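Local coordinates for periplasmic oligopeptide-binding protein (Burkholderia pseudomallei, PDB 3ZS6) that probably binds oligopeptides in the periplasm and delivers them to an ABC transporter for uptake into the cell, at residues Asp6-Val11 / Gln230-Tyr235; Ser483-Tyr488 / Gln500-Ile505. All blocks are in the same frame, centred on the assembly; numbering follows the deposited sequence.

How the interactions relate
From the N terminus, the strand 6-11 comes first and waits more than two hundred residues for its partner, the loop 230-235 that follows helix 219-227; interaction 1 thus closes a long loop holding both helices and strands. Interaction 2 opens only after that loop is shut and closes a short one near the C terminus, where 483-488 turns back through eleven residues to meet 500-505. The two are in series, neither nested nor crossed, yet their centres lie about 12 Å apart. Asp232 OD1 and Tyr484 OH, 2.5 Å apart, form a probable hydrogen bond, and Met502 CE packs on Arg9 NH1, so the N-terminal strand and the loop after helix 219-227 both meet the C-terminal ribbon.

Interaction 1 of 2, residues Asp6-Val11 / Gln230-Tyr235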
loop_
_atom_site.group_PDB
_atom_site.type_symbol
_atom_site.label_atom_id
_atom_site.label_comp_id
_atom_site.label_asym_id
_atom_site.label_seq_id
_atom_site.Cartn_x
_atom_site.Cartn_y
_atom_site.Cartn_z
ATOM N N ASP A 6 7.928 -0.145 -26.165
ATOM C CA ASP A 6 6.937 0.702 -25.506
ATOM C C ASP A 6 6.068 -0.173 -24.625
ATOM O O ASP A 6 5.581 -1.215 -25.063
ATOM C CB ASP A 6 6.026 1.399 -26.524
ATOM C CG ASP A 6 6.766 2.390 -27.402
ATOM O OD1 ASP A 6 7.926 2.722 -27.093
ATOM O OD2 ASP A 6 6.181 2.852 -28.402
ATOM N N LEU A 7 5.851 0.262 -23.392
ATOM C CA LEU A 7 4.999 -0.483 -22.472
ATOM C C LEU A 7 3.847 0.387 -22.002
ATOM O O LEU A 7 4.057 1.531 -21.603
ATOM C CB LEU A 7 5.811 -0.953 -21.269
ATOM C CG LEU A 7 5.031 -1.766 -20.231
ATOM C CD1 LEU A 7 4.694 -3.144 -20.792
ATOM C CD2 LEU A 7 5.854 -1.873 -18.955
ATOM N N THR A 8 2.633 -0.160 -22.052
ATOM C CA THR A 8 1.445 0.535 -21.570
ATOM C C THR A 8 0.822 -0.260 -20.424
ATOM O O THR A 8 0.430 -1.422 -20.607
ATOM C CB THR A 8 0.408 0.712 -22.694
ATOM O OG1 THR A 8 0.978 1.490 -23.747
ATOM C CG2 THR A 8 -0.851 1.416 -22.177
ATOM N N ARG A 9 0.743 0.366 -19.250
ATOM C CA ARG A 9 0.243 -0.292 -18.041
ATOM C C ARG A 9 -1.028 0.398 -17.553
ATOM O O ARG A 9 -1.104 1.626 -17.544
ATOM C CB ARG A 9 1.298 -0.233 -16.919
ATOM C CG ARG A 9 2.690 -0.744 -17.323
ATOM C CD ARG A 9 3.741 -0.424 -16.239
ATOM N NE ARG A 9 3.442 -1.077 -14.961
ATOM C CZ ARG A 9 4.361 -1.510 -14.102
ATOM N NH1 ARG A 9 5.655 -1.353 -14.375
ATOM N NH2 ARG A 9 3.985 -2.108 -12.967
ATOM N N GLN A 10 -2.015 -0.388 -17.132
ATOM C CA GLN A 10 -3.269 0.176 -16.621
ATOM C C GLN A 10 -3.220 0.280 -15.100
ATOM O O GLN A 10 -2.848 -0.679 -14.416
ATOM C CB GLN A 10 -4.476 -0.666 -17.052
ATOM C CG GLN A 10 -5.828 -0.196 -16.450
ATOM C CD GLN A 10 -6.466 -1.210 -15.491
ATOM O OE1 GLN A 10 -6.294 -2.423 -15.632
ATOM N NE2 GLN A 10 -7.230 -0.706 -14.528
ATOM N N VAL A 11 -3.574 1.451 -14.575
ATOM C CA VAL A 11 -3.706 1.627 -13.122
ATOM C C VAL A 11 -5.170 1.898 -12.731
ATOM O O VAL A 11 -5.951 2.397 -13.544
ATOM C CB VAL A 11 -2.752 2.714 -12.582
ATOM C CG1 VAL A 11 -1.288 2.230 -12.657
ATOM C CG2 VAL A 11 -2.933 4.019 -13.346
ATOM N N GLN A 230 -4.411 -2.368 -26.782
ATOM C CA GLN A 230 -4.154 -1.002 -26.324
ATOM C C GLN A 230 -3.367 -0.976 -25.002
ATOM O O GLN A 230 -2.778 0.040 -24.635
ATOM C CB GLN A 230 -5.470 -0.252 -26.125
ATOM C CG GLN A 230 -6.309 -0.050 -27.376
ATOM C CD GLN A 230 -7.667 0.551 -27.050
ATOM O OE1 GLN A 230 -8.664 -0.164 -26.933
ATOM N NE2 GLN A 230 -7.707 1.869 -26.877
ATOM N N ILE A 231 -3.381 -2.095 -24.285
ATOM C CA ILE A 231 -2.717 -2.212 -22.992
ATOM C C ILE A 231 -1.897 -3.497 -22.974
ATOM O O ILE A 231 -2.326 -4.497 -23.533
ATOM C CB ILE A 231 -3.763 -2.279 -21.860
ATOM C CG1 ILE A 231 -4.533 -0.964 -21.777
ATOM C CG2 ILE A 231 -3.100 -2.602 -20.527
ATOM C CD1 ILE A 231 -5.699 -1.002 -20.805
ATOM N N ASP A 232 -0.730 -3.486 -22.339
ATOM C CA ASP A 232 0.095 -4.698 -22.300
ATOM C C ASP A 232 0.051 -5.389 -20.941
ATOM O O ASP A 232 0.522 -6.521 -20.798
ATOM C CB ASP A 232 1.562 -4.377 -22.608
ATOM C CG ASP A 232 1.736 -3.585 -23.888
ATOM O OD1 ASP A 232 1.452 -4.135 -24.970
ATOM O OD2 ASP A 232 2.175 -2.419 -23.805
ATOM N N TYR A 233 -0.513 -4.698 -19.952
ATOM C CA TYR A 233 -0.285 -5.020 -18.547
ATOM C C TYR A 233 -1.444 -4.416 -17.758
ATOM O O TYR A 233 -1.491 -3.204 -17.569
ATOM C CB TYR A 233 1.039 -4.356 -18.141
ATOM C CG TYR A 233 1.635 -4.694 -16.785
ATOM C CD1 TYR A 233 1.033 -4.266 -15.605
ATOM C CD2 TYR A 233 2.839 -5.398 -16.691
ATOM C CE1 TYR A 233 1.598 -4.548 -14.361
ATOM C CE2 TYR A 233 3.414 -5.686 -15.453
ATOM C CZ TYR A 233 2.786 -5.261 -14.295
ATOM O OH TYR A 233 3.341 -5.544 -13.068
ATOM N N THR A 234 -2.386 -5.248 -17.313
ATOM C CA THR A 234 -3.543 -4.734 -16.585
ATOM C C THR A 234 -3.263 -4.636 -15.094
ATOM O O THR A 234 -2.299 -5.201 -14.589
ATOM C CB THR A 234 -4.808 -5.623 -16.763
ATOM O OG1 THR A 234 -4.657 -6.842 -16.018
ATOM C CG2 THR A 234 -5.072 -5.932 -18.236
ATOM N N TYR A 235 -4.144 -3.943 -14.386
ATOM C CA TYR A 235 -4.047 -3.864 -12.938
ATOM C C TYR A 235 -4.468 -5.190 -12.298
ATOM O O TYR A 235 -3.754 -5.753 -11.461
ATOM C CB TYR A 235 -4.918 -2.723 -12.421
ATOM C CG TYR A 235 -5.094 -2.736 -10.922
ATOM C CD1 TYR A 235 -4.012 -2.514 -10.076
ATOM C CD2 TYR A 235 -6.344 -2.967 -10.352
ATOM C CE1 TYR A 235 -4.164 -2.527 -8.699
ATOM C CE2 TYR A 235 -6.511 -2.971 -8.975
ATOM C CZ TYR A 235 -5.420 -2.751 -8.156
ATOM O OH TYR A 235 -5.585 -2.764 -6.792
HETATM O O HOH W 1 2.383 -0.492 -25.533
HETATM O O HOH W 2 -1.135 -2.610 -13.677
#
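One face of the Tyr233 ring is covered by the Arg9 guanidinium in a cation-pi contact, Arg9 CZ standing 4.3 Å from the ring centroid and 22° off its normal, while water 2 lies at the ring edge, in plane. The two side chains run side by side in the same direction, with NE offset toward the rim and the guanidinium plane turned 43° from the ring. Arg9 NH1 and NH2 are also hydrogen-bonded to Ser499 OG and Arg497 O, which helps hold the cation over the ring. Backbone bonds flank this pair: Gln10 N donates to Tyr233 O (2.9 Å), and Asp232 N to Thr8 O (2.9 Å). Asp232 returns the grip, its OD2 accepting from Thr8 N at 2.9 Å on the anti lone pair and also accepting a hydrogen bond from water 1, which binds Thr8 OG1; its OD1 is hydrogen-bonded to Tyr484 OH. At the other end, a bend at chi2 (-115°) places Gln10 CD near Tyr235, and OE1 accepts from Tyr235 N at 2.9 Å in a nearly straight bond, the donor above the carbonyl plane. Thr8 CG2 rests 3.4 Å from Gln230 O. The result lines a loop along the outer strand of a mixed four-stranded sheet: strand 210-215 bonds to the alternate residues Leu7, Arg9 and Val11, while helix 219-227 touches Gln10 and Ile231, and helix 26-35 packs against Arg9 and Val11.

Interaction 2 of 2, residues Ser483-Tyr488 / Gln500-Ile505; sequences SYVGGY and QDMYLI
Gly486 and Tyr503 form the hydrogen-bonded pair of a two-stranded antiparallel ribbon of 485-486 and 503-504, close to the C terminus. Gly486 N gives a bond of 2.7 Å to Tyr503 O, and Tyr503 N returns a longer one of 3.2 Å to Gly486 O. Just beyond the strand pair, Ile505 N donates to Tyr484 O at 2.9 Å, with Leu504 CA 3.3 Å from the same oxygen. The Tyr503 ring lies over the glycine: Gly486 CA makes a CH-pi contact 4.1 Å from the ring centroid. The ring is brought there by a first torsion of 48°, which sets CG between the backbone N and the carbonyl carbon. Gly486 brings only CA and backbone to this face, its C atom lying 3.7 Å from the ring plane of Tyr503, toward the rim. Val485 and Leu504, the neighbouring non-hydrogen-bonded pair, meet by CG2 and CD2 at 3.8 Å, and Met502 SD sits beside Val485 CG1 and near the plane of the Tyr488 ring, at its edge. Farther out, Gln5 OE1 accepts from Leu504 N, Arg41 holds Asp501 in a salt bridge, and Tyr488 OH is hydrogen-bonded to Arg479 NH1.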
loop_
_atom_site.group_PDB
_atom_site.type_symbol
_atom_site.label_atom_id
_atom_site.label_comp_id
_atom_site.label_asym_id
_atom_site.label_seq_id
_atom_site.Cartn_x
_atom_site.Cartn_y
_atom_site.Cartn_z
ATOM N N SER A 483 2.148 -11.995 -23.562
ATOM C CA SER A 483 3.194 -13.010 -23.702
ATOM C C SER A 483 4.529 -12.424 -24.154
ATOM O O SER A 483 5.584 -13.004 -23.890
ATOM C CB SER A 483 2.756 -14.114 -24.674
ATOM O OG SER A 483 1.621 -14.790 -24.163
ATOM N N TYR A 484 4.492 -11.290 -24.849
ATOM C CA TYR A 484 5.740 -10.652 -25.285
ATOM C C TYR A 484 6.403 -9.773 -24.210
ATOM O O TYR A 484 7.455 -9.179 -24.457
ATOM C CB TYR A 484 5.540 -9.853 -26.574
ATOM C CG TYR A 484 4.390 -8.869 -26.532
ATOM C CD1 TYR A 484 4.508 -7.651 -25.860
ATOM C CD2 TYR A 484 3.187 -9.155 -27.171
ATOM C CE1 TYR A 484 3.447 -6.744 -25.825
ATOM C CE2 TYR A 484 2.132 -8.262 -27.147
ATOM C CZ TYR A 484 2.262 -7.060 -26.470
ATOM O OH TYR A 484 1.201 -6.175 -26.453
ATOM N N VAL A 485 5.794 -9.675 -23.028
ATOM C CA VAL A 485 6.425 -8.943 -21.925
ATOM C C VAL A 485 7.286 -9.871 -21.075
ATOM O O VAL A 485 6.766 -10.722 -20.350
ATOM C CB VAL A 485 5.408 -8.222 -21.016
ATOM C CG1 VAL A 485 6.128 -7.546 -19.819
ATOM C CG2 VAL A 485 4.617 -7.194 -21.807
ATOM N N GLY A 486 8.602 -9.705 -21.163
ATOM C CA GLY A 486 9.534 -10.570 -20.443
ATOM C C GLY A 486 9.957 -10.016 -19.088
ATOM O O GLY A 486 9.821 -8.813 -18.823
ATOM N N GLY A 487 10.468 -10.895 -18.228
ATOM C CA GLY A 487 10.965 -10.498 -16.919
ATOM C C GLY A 487 9.985 -10.599 -15.748
ATOM O O GLY A 487 10.375 -10.413 -14.594
ATOM N N TYR A 488 8.717 -10.875 -16.032
ATOM C CA TYR A 488 7.701 -10.955 -14.978
ATOM C C TYR A 488 7.909 -12.226 -14.157
ATOM O O TYR A 488 8.101 -13.301 -14.724
ATOM C CB TYR A 488 6.289 -10.955 -15.590
ATOM C CG TYR A 488 5.165 -10.620 -14.618
ATOM C CD1 TYR A 488 4.553 -11.616 -13.851
ATOM C CD2 TYR A 488 4.714 -9.310 -14.473
ATOM C CE1 TYR A 488 3.523 -11.316 -12.965
ATOM C CE2 TYR A 488 3.689 -8.994 -13.580
ATOM C CZ TYR A 488 3.097 -9.999 -12.831
ATOM O OH TYR A 488 2.081 -9.688 -11.959
ATOM N N GLN A 500 11.575 -0.849 -15.376
ATOM C CA GLN A 500 12.954 -1.056 -15.828
ATOM C C GLN A 500 13.418 -2.511 -15.714
ATOM O O GLN A 500 14.450 -2.891 -16.280
ATOM C CB GLN A 500 13.935 -0.139 -15.089
ATOM C CG GLN A 500 14.147 -0.491 -13.614
ATOM C CD GLN A 500 15.434 0.114 -13.062
ATOM O OE1 GLN A 500 15.417 0.950 -12.153
ATOM N NE2 GLN A 500 16.559 -0.313 -13.615
ATOM N N ASP A 501 12.672 -3.319 -14.968
ATOM C CA ASP A 501 13.043 -4.716 -14.785
ATOM C C ASP A 501 12.408 -5.621 -15.846
ATOM O O ASP A 501 12.710 -6.813 -15.908
ATOM C CB ASP A 501 12.697 -5.191 -13.362
ATOM C CG ASP A 501 13.496 -4.445 -12.288
ATOM O OD1 ASP A 501 14.713 -4.266 -12.477
ATOM O OD2 ASP A 501 12.909 -4.015 -11.272
ATOM N N MET A 502 11.541 -5.052 -16.683
ATOM C CA MET A 502 10.901 -5.825 -17.753
ATOM C C MET A 502 11.469 -5.460 -19.133
ATOM O O MET A 502 12.214 -4.493 -19.269
ATOM C CB MET A 502 9.373 -5.657 -17.704
ATOM C CG MET A 502 8.722 -6.372 -16.509
ATOM S SD MET A 502 6.944 -6.071 -16.329
ATOM C CE MET A 502 6.970 -4.423 -15.610
ATOM N N TYR A 503 11.121 -6.246 -20.146
ATOM C CA TYR A 503 11.633 -6.032 -21.491
ATOM C C TYR A 503 10.735 -6.751 -22.479
ATOM O O TYR A 503 10.170 -7.797 -22.165
ATOM C CB TYR A 503 13.075 -6.557 -21.614
ATOM C CG TYR A 503 13.241 -7.953 -21.054
ATOM C CD1 TYR A 503 13.009 -9.070 -21.838
ATOM C CD2 TYR A 503 13.596 -8.149 -19.724
ATOM C CE1 TYR A 503 13.148 -10.348 -21.324
ATOM C CE2 TYR A 503 13.729 -9.414 -19.197
ATOM C CZ TYR A 503 13.506 -10.511 -20.000
ATOM O OH TYR A 503 13.643 -11.770 -19.468
ATOM N N LEU A 504 10.617 -6.199 -23.681
ATOM C CA LEU A 504 9.761 -6.794 -24.702
ATOM C C LEU A 504 10.539 -7.756 -25.576
ATOM O O LEU A 504 11.648 -7.451 -26.009
ATOM C CB LEU A 504 9.096 -5.716 -25.562
ATOM C CG LEU A 504 8.213 -4.719 -24.808
ATOM C CD1 LEU A 504 7.304 -3.993 -25.782
ATOM C CD2 LEU A 504 7.387 -5.420 -23.739
ATOM N N ILE A 505 9.958 -8.921 -25.833
ATOM C CA ILE A 505 10.596 -9.914 -26.694
ATOM C C ILE A 505 9.781 -10.153 -27.954
ATOM O O ILE A 505 8.643 -9.692 -28.064
ATOM C CB ILE A 505 10.769 -11.257 -25.975
ATOM C CG1 ILE A 505 9.421 -11.738 -25.435
ATOM C CG2 ILE A 505 11.775 -11.125 -24.850
ATOM C CD1 ILE A 505 9.495 -13.055 -24.689
#